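Long-range contacts in phosphoserine aminotransferase (Bacillus circulans, PDB 2C0R), which catalyses the reversible, pyridoxal-phosphate-dependent transamination between glutamate and 3-phosphohydroxypyruvate in serine biosynthesis, and a parallel step in pyridoxine biosynthesis: residues V98-W103 / S150-E155; T130-Q135 / A157-F162. The protein carries 1 engineered substitution. All coordinates share one frame; numbering follows the deposited sequence.

Both contacts lie on the same side of the chain's centre, with their own centres about 11 Å apart, and they are joined through the small antiparallel hairpin of strands 151-152 and 157-158. Two probable backbone hydrogen bonds link them: Glu-152 N to Ala-157 O at 2.8 Å and Ser-150 O to Phe-159 N at 2.9 Å. Contact 1 is the inner one, meeting the cofactor directly through Trp-103 and Thr-153. Contact 2 lies behind it, the side chain of Gln-158 being about 10 Å from the pyridoxal phosphate. Thr-100 of contact 1 bridges the two, since its side chain also touches Leu-131, Pro-132 and Phe-159 of contact 2.

Contact 1. Residues V98-W103 / S150-E155; sequences VMTGSW and SNETIE. With PLP (pyridoxal-5'-phosphate), chain C.
Glu-152 and Glu-155 present their carboxylates to the turn at Thr-100 to Trp-103, where strand 94-99 passes into helix 102-114 in the cofactor-binding domain of this fold-type I aminotransferase. Glu-152 OE1 accepts the N-H of Trp-103 through its syn lone pair, at 2.9 Å and bent to 151°. Its OE2 uses the anti lone pair for Thr-100 OG1, 2.7 Å away, and takes a further bond from Ala-104 N. The bend at chi2 (-75°) sets CD beside the Thr-100 hydroxyl. Glu-155 grips Ser-102 with both oxygens: OE1 receives the backbone N-H in a nearly straight bond (2.8 Å, 172°) that comes in on the syn side, tilted out of the carboxylate plane, while OE2 takes the OG hydroxyl at a very short 2.5 Å. Two carboxylates at the start of a helix would be expected to gain from its dipole, which probably helps to keep them ionised. Gly-101, at the N-cap position, lies against both carboxylates, and a CB there would collide with Glu-155 OE1.

On the cofactor side, Thr-153 OG1 shares a 2.5 Å hydrogen bond with the phenolic O3 of pyridoxal phosphate and another bond with Ser-176. The Trp-103 indole spreads over one face of the pyridine ring, with CE2 lying 3.5 Å from cofactor C4. An alanine at Trp-103 would probably leave that face of the pyridine ring without its aromatic cover and open a gap beside Thr-153 and Ile-154. Ile-154 packs against both the indole and the start of the helix; its CD1 touches Trp-103 NE1 and lies 3.7 Å from Ser-102 CB.

Contact 2. Residues T130-Q135 / A157-F162; sequences TLPKLQ and AQFKAF
Leu-131 and Phe-159 make the one CH-pi contact between residues 130-135 and 157-162, which run nearly parallel, 7° apart where they touch. The CD2 methyl of Leu-131 sits over a face of the phenyl ring, 4.3 Å from its centroid and 17° off the normal, on the side of CZ. Other apolar contacts adjoin this one. Leu-131 CG packs on Ala-157 CB at 4.0 Å, while Pro-132 CD approaches Phe-159 CZ at 4.2 Å. Further along, Leu-134 reaches the ring obliquely with CD2 and Ala-161 CB with CD1.

Methyl and ring atoms also meet backbone. With CD1 anti to CA (chi2 161°), Leu-131 brings this methyl to within 3.1 Å of Gln-158 O, a close approach, and Leu-134 CD1 lies 3.4 Å from Phe-162 C. The carbonyl O of Pro-132 comes up to the edge of the Phe-159 ring, 3.6 Å from CE2 and near the ring plane.

Polar anchoring comes from outside the pair: Gln-158 NE2 is hydrogen-bonded to Asp-177 OD2, Phe-159 O to Arg-181 NH2, and Leu-131 N to Ser-294 OG. Pro-132 and Phe-159 both rest on Val-98 of strand 94-99. The loop between strands 117-122 and 143-149 is thereby packed through leucine and proline side chains against the hairpin that follows strand 143-149, at the C-terminal end of strand 94-99, an inner strand of the seven-stranded mixed sheet characteristic of fold-type I aminotransferases.

Contact 1. Residues V98-W103 / S150-E155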
ATOM      1  N   VAL A  98     -17.521  -2.759  20.392  1.00 15.98           N
ATOM      2  CA  VAL A  98     -17.966  -1.573  21.137  1.00 13.29           C
ATOM      3  C   VAL A  98     -18.297  -0.490  20.123  1.00 13.28           C
ATOM      4  O   VAL A  98     -17.378  -0.139  19.358  1.00 13.56           O
ATOM      5  CB  VAL A  98     -16.860  -1.132  22.086  1.00 13.15           C
ATOM      6  CG1 VAL A  98     -17.324   0.119  22.890  1.00 16.16           C
ATOM      7  CG2 VAL A  98     -16.392  -2.257  22.998  1.00 15.81           C
ATOM      8  N   MET A  99     -19.527  -0.007  20.077  1.00 14.91           N
ATOM      9  CA  MET A  99     -20.036   0.825  19.002  1.00 14.24           C
ATOM     10  C   MET A  99     -20.025   2.291  19.447  1.00 14.61           C
ATOM     11  O   MET A  99     -20.894   2.761  20.154  1.00 18.49           O
ATOM     12  CB  MET A  99     -21.428   0.412  18.521  1.00 13.74           C
ATOM     13  CG  MET A  99     -21.510  -1.059  18.161  1.00 15.54           C
ATOM     14  SD  MET A  99     -20.314  -1.542  16.862  1.00 16.84           S
ATOM     15  CE  MET A  99     -20.895  -0.466  15.538  1.00 16.25           C
ATOM     16  N   THR A 100     -18.974   2.989  19.001  1.00 14.92           N
ATOM     17  CA  THR A 100     -18.675   4.345  19.474  1.00 14.53           C
ATOM     18  C   THR A 100     -18.801   5.372  18.381  1.00 13.04           C
ATOM     19  O   THR A 100     -18.472   6.549  18.618  1.00 15.12           O
ATOM     20  CB  THR A 100     -17.234   4.410  20.074  1.00 14.62           C
ATOM     21  OG1 THR A 100     -16.367   3.679  19.177  1.00 13.37           O
ATOM     22  CG2 THR A 100     -17.213   3.710  21.421  1.00 16.26           C
ATOM     23  N   GLY A 101     -19.236   4.996  17.188  1.00 14.75           N
ATOM     24  CA  GLY A 101     -19.308   6.048  16.165  1.00 14.39           C
ATOM     25  C   GLY A 101     -18.947   5.457  14.808  1.00 13.85           C
ATOM     26  O   GLY A 101     -19.061   4.265  14.490  1.00 13.00           O
ATOM     27  N   SER A 102     -18.476   6.329  13.946  1.00 13.75           N
ATOM     28  CA  SER A 102     -18.350   6.013  12.531  1.00 13.19           C
ATOM     29  C   SER A 102     -17.383   4.909  12.219  1.00 12.67           C
ATOM     30  O   SER A 102     -17.648   4.048  11.346  1.00 15.16           O
ATOM     31  CB  SER A 102     -17.894   7.292  11.806  1.00 16.55           C
ATOM     32  OG  SER A 102     -18.979   8.222  11.836  1.00 24.79           O
ATOM     33  N   TRP A 103     -16.235   4.912  12.901  1.00 12.72           N
ATOM     34  CA  TRP A 103     -15.276   3.858  12.528  1.00 12.09           C
ATOM     35  C   TRP A 103     -15.598   2.520  13.191  1.00 12.86           C
ATOM     36  O   TRP A 103     -15.332   1.478  12.602  1.00 11.59           O
ATOM     37  CB  TRP A 103     -13.875   4.371  12.842  1.00 13.88           C
ATOM     38  CG  TRP A 103     -13.466   5.392  11.805  1.00 12.18           C
ATOM     39  CD1 TRP A 103     -13.187   6.706  11.987  1.00 12.47           C
ATOM     40  CD2 TRP A 103     -13.309   5.137  10.400  1.00 13.39           C
ATOM     41  NE1 TRP A 103     -12.853   7.295  10.783  1.00 13.87           N
ATOM     42  CE2 TRP A 103     -12.925   6.351   9.799  1.00 13.83           C
ATOM     43  CE3 TRP A 103     -13.458   3.996   9.596  1.00 13.83           C
ATOM     44  CZ2 TRP A 103     -12.683   6.457   8.425  1.00 14.46           C
ATOM     45  CZ3 TRP A 103     -13.217   4.098   8.225  1.00 15.86           C
ATOM     46  CH2 TRP A 103     -12.837   5.314   7.655  1.00 14.88           C
ATOM     47  N   SER A 150     -10.133   3.063  19.536  1.00 11.96           N
ATOM     48  CA  SER A 150      -9.605   3.858  20.616  1.00 11.44           C
ATOM     49  C   SER A 150      -9.948   5.346  20.426  1.00 11.19           C
ATOM     50  O   SER A 150     -10.208   6.007  21.437  1.00 13.58           O
ATOM     51  CB  SER A 150      -8.097   3.747  20.777  1.00 12.72           C
ATOM     52  OG  SER A 150      -7.467   4.085  19.554  1.00 12.34           O
ATOM     53  N   ASN A 151      -9.924   5.798  19.199  1.00 12.40           N
ATOM     54  CA  ASN A 151     -10.215   7.209  18.936  1.00 11.77           C
ATOM     55  C   ASN A 151     -11.135   7.259  17.742  1.00 10.44           C
ATOM     56  O   ASN A 151     -10.735   6.771  16.666  1.00 12.72           O
ATOM     57  CB  ASN A 151      -8.898   7.943  18.677  1.00 12.25           C
ATOM     58  CG  ASN A 151      -9.111   9.457  18.511  1.00 10.73           C
ATOM     59  OD1 ASN A 151      -9.240  10.130  19.530  1.00 13.47           O
ATOM     60  ND2 ASN A 151      -9.093   9.956  17.297  1.00 12.21           N
ATOM     61  N   GLU A 152     -12.322   7.762  17.903  1.00 10.84           N
ATOM     62  CA  GLU A 152     -13.303   7.903  16.839  1.00 11.89           C
ATOM     63  C   GLU A 152     -13.002   9.228  16.147  1.00 11.05           C
ATOM     64  O   GLU A 152     -13.468  10.282  16.627  1.00 12.81           O
ATOM     65  CB  GLU A 152     -14.720   7.869  17.417  1.00 12.66           C
ATOM     66  CG  GLU A 152     -15.163   6.440  17.714  1.00 13.48           C
ATOM     67  CD  GLU A 152     -15.523   5.616  16.493  1.00 11.92           C
ATOM     68  OE1 GLU A 152     -15.270   6.050  15.354  1.00 12.47           O
ATOM     69  OE2 GLU A 152     -16.066   4.504  16.669  1.00 14.09           O
ATOM     70  N   THR A 153     -12.272   9.080  15.080  1.00 12.71           N
ATOM     71  CA  THR A 153     -11.713  10.192  14.321  1.00 12.59           C
ATOM     72  C   THR A 153     -12.753  11.164  13.793  1.00 12.54           C
ATOM     73  O   THR A 153     -12.432  12.356  13.683  1.00 12.87           O
ATOM     74  CB  THR A 153     -11.000   9.589  13.071  1.00 11.76           C
ATOM     75  OG1 THR A 153     -10.410   8.353  13.518  1.00 12.12           O
ATOM     76  CG2 THR A 153      -9.951  10.566  12.592  1.00 13.31           C
ATOM     77  N   ILE A 154     -13.944  10.656  13.439  1.00 12.68           N
ATOM     78  CA  ILE A 154     -14.956  11.543  12.837  1.00 13.01           C
ATOM     79  C   ILE A 154     -15.773  12.258  13.898  1.00 14.39           C
ATOM     80  O   ILE A 154     -16.120  13.435  13.737  1.00 15.84           O
ATOM     81  CB  ILE A 154     -15.846  10.725  11.869  1.00 12.46           C
ATOM     82  CG1 ILE A 154     -15.062  10.435  10.591  1.00 14.86           C
ATOM     83  CG2 ILE A 154     -17.174  11.419  11.614  1.00 16.94           C
ATOM     84  CD1 ILE A 154     -15.666   9.404   9.665  1.00 14.39           C
ATOM     85  N   GLU A 155     -16.110  11.536  14.967  1.00 13.02           N
ATOM     86  CA  GLU A 155     -16.914  12.135  16.025  1.00 14.24           C
ATOM     87  C   GLU A 155     -16.086  12.960  17.008  1.00 13.47           C
ATOM     88  O   GLU A 155     -16.624  13.886  17.634  1.00 13.09           O
ATOM     89  CB  GLU A 155     -17.681  11.032  16.759  1.00 16.36           C
ATOM     90  CG  GLU A 155     -18.978  10.636  16.036  1.00 19.92           C
ATOM     91  CD  GLU A 155     -18.798   9.707  14.864  1.00 21.64           C
ATOM     92  OE1 GLU A 155     -17.900   8.859  14.986  1.00 20.31           O
ATOM     93  OE2 GLU A 155     -19.439   9.711  13.787  1.00 24.78           O
TER
HETATM   94  N1  PLP C 363     -10.243   3.573  11.515  1.00 11.94           N
HETATM   95  C2  PLP C 363     -10.046   4.845  11.962  1.00 12.58           C
HETATM   96  C2A PLP C 363     -10.214   5.083  13.461  1.00 14.06           C
HETATM   97  C3  PLP C 363      -9.699   5.842  11.099  1.00 11.91           C
HETATM   98  O3  PLP C 363      -9.440   7.102  11.541  1.00 15.23           O
HETATM   99  C4  PLP C 363      -9.479   5.519   9.770  1.00 13.49           C
HETATM  100  C4A PLP C 363      -9.085   6.631   8.796  1.00 19.64           C
HETATM  101  C5  PLP C 363      -9.763   4.244   9.326  1.00 12.24           C
HETATM  102  C6  PLP C 363     -10.060   3.245  10.197  1.00 12.66           C
HETATM  103  C5A PLP C 363      -9.691   3.909   7.830  1.00 13.35           C
HETATM  104  O4P PLP C 363      -8.332   3.832   7.413  1.00 12.17           O
HETATM  105  P   PLP C 363      -7.929   3.491   5.909  1.00 11.92           P
HETATM  106  O1P PLP C 363      -6.435   3.327   5.933  1.00 12.55           O
HETATM  107  O2P PLP C 363      -8.381   4.700   5.117  1.00 13.17           O
HETATM  108  O3P PLP C 363      -8.671   2.256   5.541  1.00 12.41           O

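Contact 2. Residues T130-Q135 / A157-F162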
ATOM      1  N   THR A 130     -21.378  10.382  24.134  1.00 15.15           N
ATOM      2  CA  THR A 130     -20.955   9.936  25.445  1.00 17.54           C
ATOM      3  C   THR A 130     -20.365   8.533  25.319  1.00 15.83           C
ATOM      4  O   THR A 130     -21.139   7.602  25.093  1.00 18.89           O
ATOM      5  CB  THR A 130     -22.153   9.879  26.417  1.00 22.28           C
ATOM      6  OG1 THR A 130     -22.745  11.180  26.428  1.00 26.23           O
ATOM      7  CG2 THR A 130     -21.716   9.520  27.836  1.00 20.92           C
ATOM      8  N   LEU A 131     -19.056   8.393  25.463  1.00 16.99           N
ATOM      9  CA  LEU A 131     -18.524   7.040  25.299  1.00 15.90           C
ATOM     10  C   LEU A 131     -19.117   6.107  26.343  1.00 16.64           C
ATOM     11  O   LEU A 131     -19.449   6.515  27.455  1.00 18.62           O
ATOM     12  CB  LEU A 131     -17.014   7.059  25.485  1.00 16.24           C
ATOM     13  CG  LEU A 131     -16.258   7.679  24.316  1.00 17.75           C
ATOM     14  CD1 LEU A 131     -14.855   8.088  24.740  1.00 18.73           C
ATOM     15  CD2 LEU A 131     -16.289   6.693  23.164  1.00 18.57           C
ATOM     16  N   PRO A 132     -19.234   4.851  26.011  1.00 15.21           N
ATOM     17  CA  PRO A 132     -19.648   3.869  27.005  1.00 15.70           C
ATOM     18  C   PRO A 132     -18.581   3.822  28.083  1.00 15.67           C
ATOM     19  O   PRO A 132     -17.386   3.826  27.834  1.00 19.34           O
ATOM     20  CB  PRO A 132     -19.682   2.550  26.275  1.00 18.52           C
ATOM     21  CG  PRO A 132     -19.196   2.808  24.899  1.00 22.17           C
ATOM     22  CD  PRO A 132     -18.948   4.270  24.682  1.00 17.70           C
ATOM     23  N   LYS A 133     -19.052   3.774  29.323  1.00 19.38           N
ATOM     24  CA  LYS A 133     -18.133   3.448  30.405  1.00 19.32           C
ATOM     25  C   LYS A 133     -17.643   2.007  30.270  1.00 19.48           C
ATOM     26  O   LYS A 133     -18.352   1.134  29.719  1.00 21.55           O
ATOM     27  CB  LYS A 133     -18.848   3.601  31.746  1.00 22.79           C
ATOM     28  CG  LYS A 133     -19.357   5.001  32.015  1.00 29.46           C
ATOM     29  CD  LYS A 133     -20.163   5.072  33.323  1.00 37.02           C
ATOM     30  CE  LYS A 133     -20.555   6.493  33.704  1.00 45.32           C
ATOM     31  NZ  LYS A 133     -20.900   6.682  35.143  1.00 42.69           N
ATOM     32  N   LEU A 134     -16.461   1.730  30.817  1.00 20.18           N
ATOM     33  CA  LEU A 134     -15.918   0.368  30.647  1.00 21.35           C
ATOM     34  C   LEU A 134     -16.834  -0.682  31.257  1.00 21.50           C
ATOM     35  O   LEU A 134     -16.918  -1.821  30.749  1.00 26.65           O
ATOM     36  CB  LEU A 134     -14.489   0.327  31.201  1.00 24.27           C
ATOM     37  CG  LEU A 134     -13.427   1.112  30.436  1.00 28.05           C
ATOM     38  CD1 LEU A 134     -12.024   0.683  30.843  1.00 32.10           C
ATOM     39  CD2 LEU A 134     -13.578   0.974  28.921  1.00 27.68           C
ATOM     40  N   GLN A 135     -17.563  -0.320  32.314  1.00 23.25           N
ATOM     41  CA  GLN A 135     -18.488  -1.176  33.067  1.00 25.04           C
ATOM     42  C   GLN A 135     -19.667  -1.621  32.211  1.00 22.59           C
ATOM     43  O   GLN A 135     -20.308  -2.636  32.469  1.00 24.94           O
ATOM     44  CB  GLN A 135     -19.002  -0.429  34.291  1.00 35.18           C
ATOM     45  N   ALA A 157     -14.255  11.552  19.670  1.00 13.27           N
ATOM     46  CA  ALA A 157     -14.330  10.926  20.971  1.00 13.34           C
ATOM     47  C   ALA A 157     -13.133   9.980  21.111  1.00 14.43           C
ATOM     48  O   ALA A 157     -12.631   9.418  20.119  1.00 14.22           O
ATOM     49  CB  ALA A 157     -15.618  10.146  21.191  1.00 17.94           C
ATOM     50  N   GLN A 158     -12.678   9.771  22.336  1.00 13.37           N
ATOM     51  CA  GLN A 158     -11.503   8.946  22.573  1.00 13.42           C
ATOM     52  C   GLN A 158     -11.578   8.264  23.936  1.00 13.27           C
ATOM     53  O   GLN A 158     -11.889   8.929  24.954  1.00 13.86           O
ATOM     54  CB  GLN A 158     -10.263   9.863  22.530  1.00 13.63           C
ATOM     55  CG  GLN A 158      -8.972   9.037  22.685  1.00 14.35           C
ATOM     56  CD  GLN A 158      -7.792  10.008  22.595  1.00 12.52           C
ATOM     57  OE1 GLN A 158      -7.912  11.203  22.997  1.00 12.40           O
ATOM     58  NE2 GLN A 158      -6.664   9.541  22.059  1.00 13.29           N
ATOM     59  N   PHE A 159     -11.297   6.980  23.987  1.00 13.62           N
ATOM     60  CA  PHE A 159     -11.149   6.305  25.269  1.00 15.32           C
ATOM     61  C   PHE A 159      -9.860   6.700  25.961  1.00 16.03           C
ATOM     62  O   PHE A 159      -8.812   6.779  25.331  1.00 16.74           O
ATOM     63  CB  PHE A 159     -11.100   4.767  25.108  1.00 14.56           C
ATOM     64  CG  PHE A 159     -12.430   4.146  24.762  1.00 15.60           C
ATOM     65  CD1 PHE A 159     -12.731   3.684  23.505  1.00 15.96           C
ATOM     66  CD2 PHE A 159     -13.432   4.037  25.756  1.00 18.99           C
ATOM     67  CE1 PHE A 159     -13.951   3.097  23.202  1.00 16.29           C
ATOM     68  CE2 PHE A 159     -14.658   3.443  25.455  1.00 18.34           C
ATOM     69  CZ  PHE A 159     -14.932   2.982  24.168  1.00 16.59           C
ATOM     70  N   LYS A 160     -10.002   6.907  27.270  1.00 16.29           N
ATOM     71  CA  LYS A 160      -8.794   7.162  28.061  1.00 18.49           C
ATOM     72  C   LYS A 160      -8.205   5.881  28.632  1.00 17.68           C
ATOM     73  O   LYS A 160      -7.086   5.880  29.105  1.00 18.37           O
ATOM     74  CB  LYS A 160      -9.078   8.055  29.264  1.00 21.62           C
ATOM     75  CG  LYS A 160      -9.721   9.386  28.836  1.00 24.38           C
ATOM     76  CD  LYS A 160      -9.916  10.189  30.140  1.00 30.33           C
ATOM     77  CE  LYS A 160     -11.092  11.149  29.992  1.00 30.65           C
ATOM     78  NZ  LYS A 160     -10.773  12.155  28.971  1.00 28.22           N
ATOM     79  N   ALA A 161      -8.976   4.812  28.636  1.00 16.25           N
ATOM     80  CA  ALA A 161      -8.556   3.556  29.230  1.00 18.01           C
ATOM     81  C   ALA A 161      -9.350   2.440  28.556  1.00 15.65           C
ATOM     82  O   ALA A 161     -10.417   2.688  27.995  1.00 17.30           O
ATOM     83  CB  ALA A 161      -8.826   3.513  30.730  1.00 18.98           C
ATOM     84  N   PHE A 162      -8.817   1.245  28.632  1.00 15.16           N
ATOM     85  CA  PHE A 162      -9.324   0.066  27.942  1.00 16.86           C
ATOM     86  C   PHE A 162      -9.704  -1.007  28.965  1.00 18.40           C
ATOM     87  O   PHE A 162      -9.128  -1.099  30.055  1.00 19.73           O
ATOM     88  CB  PHE A 162      -8.248  -0.460  26.998  1.00 15.71           C
ATOM     89  CG  PHE A 162      -7.762   0.648  26.063  1.00 16.35           C
ATOM     90  CD1 PHE A 162      -6.467   1.123  26.184  1.00 18.69           C
ATOM     91  CD2 PHE A 162      -8.611   1.155  25.098  1.00 16.61           C
ATOM     92  CE1 PHE A 162      -5.997   2.108  25.331  1.00 17.51           C
ATOM     93  CE2 PHE A 162      -8.126   2.180  24.284  1.00 16.81           C
ATOM     94  CZ  PHE A 162      -6.838   2.686  24.400  1.00 17.60           C
TER